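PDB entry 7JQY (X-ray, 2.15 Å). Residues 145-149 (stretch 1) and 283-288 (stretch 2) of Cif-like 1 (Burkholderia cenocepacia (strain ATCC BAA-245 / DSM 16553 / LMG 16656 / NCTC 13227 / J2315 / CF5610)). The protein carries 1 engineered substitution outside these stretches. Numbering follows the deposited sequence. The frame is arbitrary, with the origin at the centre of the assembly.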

ATOM      1  N   MET B 145     -43.437   7.031   1.471  1.00 40.00           N
ATOM      2  CA  MET B 145     -42.234   7.847   1.594  1.00 44.87           C
ATOM      3  C   MET B 145     -41.558   7.563   2.930  1.00 45.62           C
ATOM      4  O   MET B 145     -42.156   7.786   3.990  1.00 41.92           O
ATOM      5  CB  MET B 145     -42.591   9.330   1.465  1.00 46.16           C
ATOM      6  CG  MET B 145     -43.262   9.666   0.125  1.00 48.76           C
ATOM      7  SD  MET B 145     -43.616  11.423  -0.075  1.00 52.68           S
ATOM      8  CE  MET B 145     -42.185  11.926  -1.024  1.00 50.22           C
ATOM      9  N   LEU B 146     -40.298   7.119   2.885  1.00 41.50           N
ATOM     10  CA  LEU B 146     -39.608   6.617   4.070  1.00 40.18           C
ATOM     11  C   LEU B 146     -38.378   7.451   4.405  1.00 40.12           C
ATOM     12  O   LEU B 146     -37.581   7.786   3.520  1.00 39.83           O
ATOM     13  CB  LEU B 146     -39.168   5.159   3.886  1.00 39.67           C
ATOM     14  CG  LEU B 146     -40.137   4.071   3.412  1.00 42.41           C
ATOM     15  CD1 LEU B 146     -39.482   2.697   3.591  1.00 39.06           C
ATOM     16  CD2 LEU B 146     -41.460   4.131   4.143  1.00 41.93           C
ATOM     17  N   ASP B 147     -38.239   7.773   5.691  1.00 39.16           N
ATOM     18  CA  ASP B 147     -36.970   8.076   6.352  1.00 42.58           C
ATOM     19  C   ASP B 147     -36.365   9.453   6.086  1.00 43.29           C
ATOM     20  O   ASP B 147     -35.775  10.044   6.999  1.00 42.76           O
ATOM     21  CB  ASP B 147     -35.942   6.990   5.995  1.00 36.04           C
ATOM     22  CG  ASP B 147     -36.342   5.626   6.531  1.00 39.51           C
ATOM     23  OD1 ASP B 147     -36.957   5.580   7.612  1.00 39.02           O
ATOM     24  OD2 ASP B 147     -36.063   4.596   5.872  1.00 40.85           O
ATOM     25  N   VAL B 148     -36.467   9.963   4.863  1.00 40.15           N
ATOM     26  CA  VAL B 148     -35.712  11.154   4.469  1.00 41.65           C
ATOM     27  C   VAL B 148     -36.640  12.192   3.844  1.00 45.60           C
ATOM     28  O   VAL B 148     -37.555  11.824   3.089  1.00 44.31           O
ATOM     29  CB  VAL B 148     -34.581  10.770   3.491  1.00 43.53           C
ATOM     30  CG1 VAL B 148     -33.798  11.992   3.006  1.00 43.81           C
ATOM     31  CG2 VAL B 148     -33.645   9.767   4.139  1.00 41.01           C
ATOM     32  N   PRO B 149     -36.467  13.482   4.134  1.00 45.44           N
ATOM     33  CA  PRO B 149     -37.217  14.513   3.405  1.00 46.13           C
ATOM     34  C   PRO B 149     -36.651  14.742   2.011  1.00 48.55           C
ATOM     35  O   PRO B 149     -35.459  14.548   1.761  1.00 48.90           O
ATOM     36  CB  PRO B 149     -37.024  15.761   4.269  1.00 44.16           C
ATOM     37  CG  PRO B 149     -35.672  15.531   4.915  1.00 48.85           C
ATOM     38  CD  PRO B 149     -35.622  14.055   5.202  1.00 44.09           C
ATOM     39  N   GLY B 283     -34.099   3.543  14.033  1.00 40.10           N
ATOM     40  CA  GLY B 283     -33.276   4.620  13.527  1.00 36.97           C
ATOM     41  C   GLY B 283     -33.605   5.021  12.107  1.00 35.05           C
ATOM     42  O   GLY B 283     -34.754   4.945  11.671  1.00 32.75           O
ATOM     43  N   HIS B 284     -32.562   5.353  11.350  1.00 37.96           N
ATOM     44  CA  HIS B 284     -32.694   5.938  10.026  1.00 36.91           C
ATOM     45  C   HIS B 284     -33.011   4.912   8.947  1.00 35.80           C
ATOM     46  O   HIS B 284     -33.546   5.293   7.900  1.00 36.09           O
ATOM     47  CB  HIS B 284     -31.399   6.675   9.681  1.00 36.38           C
ATOM     48  CG  HIS B 284     -31.473   7.513   8.444  1.00 37.71           C
ATOM     49  ND1 HIS B 284     -32.167   8.704   8.388  1.00 40.60           N
ATOM     50  CD2 HIS B 284     -30.918   7.344   7.220  1.00 35.63           C
ATOM     51  CE1 HIS B 284     -32.040   9.230   7.182  1.00 39.44           C
ATOM     52  NE2 HIS B 284     -31.292   8.420   6.451  1.00 36.77           N
ATOM     53  N   TRP B 285     -32.716   3.631   9.173  1.00 33.34           N
ATOM     54  CA  TRP B 285     -32.768   2.607   8.118  1.00 34.88           C
ATOM     55  C   TRP B 285     -33.964   1.688   8.346  1.00 34.62           C
ATOM     56  O   TRP B 285     -33.819   0.553   8.797  1.00 35.81           O
ATOM     57  CB  TRP B 285     -31.456   1.801   8.080  1.00 31.97           C
ATOM     58  CG  TRP B 285     -30.217   2.639   8.223  1.00 34.61           C
ATOM     59  CD1 TRP B 285     -29.442   2.781   9.346  1.00 33.50           C
ATOM     60  CD2 TRP B 285     -29.600   3.439   7.204  1.00 33.09           C
ATOM     61  NE1 TRP B 285     -28.384   3.617   9.081  1.00 33.60           N
ATOM     62  CE2 TRP B 285     -28.458   4.035   7.777  1.00 31.96           C
ATOM     63  CE3 TRP B 285     -29.902   3.705   5.862  1.00 35.53           C
ATOM     64  CZ2 TRP B 285     -27.620   4.896   7.058  1.00 30.83           C
ATOM     65  CZ3 TRP B 285     -29.069   4.559   5.147  1.00 33.11           C
ATOM     66  CH2 TRP B 285     -27.942   5.148   5.751  1.00 33.50           C
ATOM     67  N   LEU B 286     -35.147   2.169   7.974  1.00 34.08           N
ATOM     68  CA  LEU B 286     -36.370   1.424   8.262  1.00 35.77           C
ATOM     69  C   LEU B 286     -36.364   0.009   7.701  1.00 35.40           C
ATOM     70  O   LEU B 286     -36.686  -0.924   8.458  1.00 34.65           O
ATOM     71  CB  LEU B 286     -37.588   2.220   7.776  1.00 39.23           C
ATOM     72  CG  LEU B 286     -38.546   2.637   8.896  1.00 38.84           C
ATOM     73  CD1 LEU B 286     -39.773   3.319   8.311  1.00 39.30           C
ATOM     74  CD2 LEU B 286     -38.945   1.440   9.756  1.00 37.05           C
ATOM     75  N   PRO B 287     -36.031  -0.234   6.422  1.00 36.14           N
ATOM     76  CA  PRO B 287     -36.031  -1.626   5.931  1.00 35.16           C
ATOM     77  C   PRO B 287     -35.022  -2.524   6.632  1.00 33.54           C
ATOM     78  O   PRO B 287     -35.265  -3.732   6.747  1.00 33.68           O
ATOM     79  CB  PRO B 287     -35.716  -1.474   4.435  1.00 32.96           C
ATOM     80  CG  PRO B 287     -36.105  -0.078   4.099  1.00 36.48           C
ATOM     81  CD  PRO B 287     -35.770   0.723   5.331  1.00 32.29           C
ATOM     82  N   ASP B 288     -33.881  -1.992   7.075  1.00 34.26           N
ATOM     83  CA  ASP B 288     -32.917  -2.817   7.802  1.00 34.18           C
ATOM     84  C   ASP B 288     -33.321  -3.017   9.255  1.00 35.96           C
ATOM     85  O   ASP B 288     -33.156  -4.115   9.802  1.00 39.34           O
ATOM     86  CB  ASP B 288     -31.521  -2.190   7.750  1.00 32.26           C
ATOM     87  CG  ASP B 288     -30.926  -2.202   6.360  1.00 34.82           C
ATOM     88  OD1 ASP B 288     -30.521  -3.293   5.888  1.00 33.22           O
ATOM     89  OD2 ASP B 288     -30.863  -1.119   5.742  1.00 32.92           O
TER
HETATM   90  O   HOH W   1     -36.204   6.299   9.914  1.00 37.35           O

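The carboxylate of Asp147 sits almost against a backbone carbonyl: its CG lies 3.1 Å from His284 O, closer than any other atom pair between the two stretches. Acceptors normally avoid one another, and neither carboxylate oxygen can bond to this carbonyl; Asp147 OD1 is 3.4 Å and Asp147 OD2 3.3 Å from His284 O. What makes the arrangement legible is that each carboxylate oxygen has a donor of its own. The carbonyl meets the carboxylate near its carbon, while the hydrogen bonds are made at the oxygens.

The first donor is a backbone amide. Leu286 N gives its hydrogen to Asp147 OD2 over 3.3 Å, and although the N-H...O angle of 155° is reasonable, the length makes this a weak bond. Its position is nonetheless telling. Leu286 opens the helix that follows Trp285, the N-cap residue, and the first amides of a helix have no carbonyl from a preceding turn to bond. A carboxylate brought in from a residue well over a hundred positions earlier in the chain offers one of them an acceptor. OD2 is also hydrogen-bonded elsewhere in the structure, so it does not depend on this long bond alone.

The second donor is water. Water 1 donates to Asp147 OD1 at 2.5 Å and to Gly283 O at 2.7 Å, spending one hydrogen on each stretch. Two acceptors that could not bond each other directly are thus joined through a molecule that supplies both protons.

The backbone prepares the aspartate for this role. The strand ends at Leu146, and Asp147 follows with a positive phi of 77°, in a tight bend where Val148 N bonds back to Leu146 O at 2.8 Å. The Asp147 CA-to-CB bond points toward the second stretch, and the m rotamer at chi1 carries the carboxylate to the start of the helix. The nearest CA pair across the contact is Asp147 CA and His284 CA, 6.0 Å apart, yet no backbone-to-backbone hydrogen bond links the two stretches.

Apolar contacts border this polar centre. The CA-to-CB bond of Leu286 points toward the first stretch, and its CB comes within 3.4 Å of Asp147 OD2, so the carboxylate rests against aliphatic carbon as well as the amide. Pro287 continues that surface: its CD is 3.9 Å from Asp147 OD2, and its CG meets Leu146 CD1 at a loose 4.4 Å. The CA-to-CB bond of His284 points sideways, but the end of its side chain comes nearer, bringing CE1 to 3.5 Å from Val148 CG2. The methyl approaches the ring obliquely, and the contact is van der Waals. Trp285, by contrast, directs its CA-to-CB bond away and contributes almost nothing here.

The rule to read from this small contact, with 274 Å² buried over both sides, is that one buried acidic side chain can organise a junction when its oxygens find separate donors and aliphatic carbon from the helix start packs beside it.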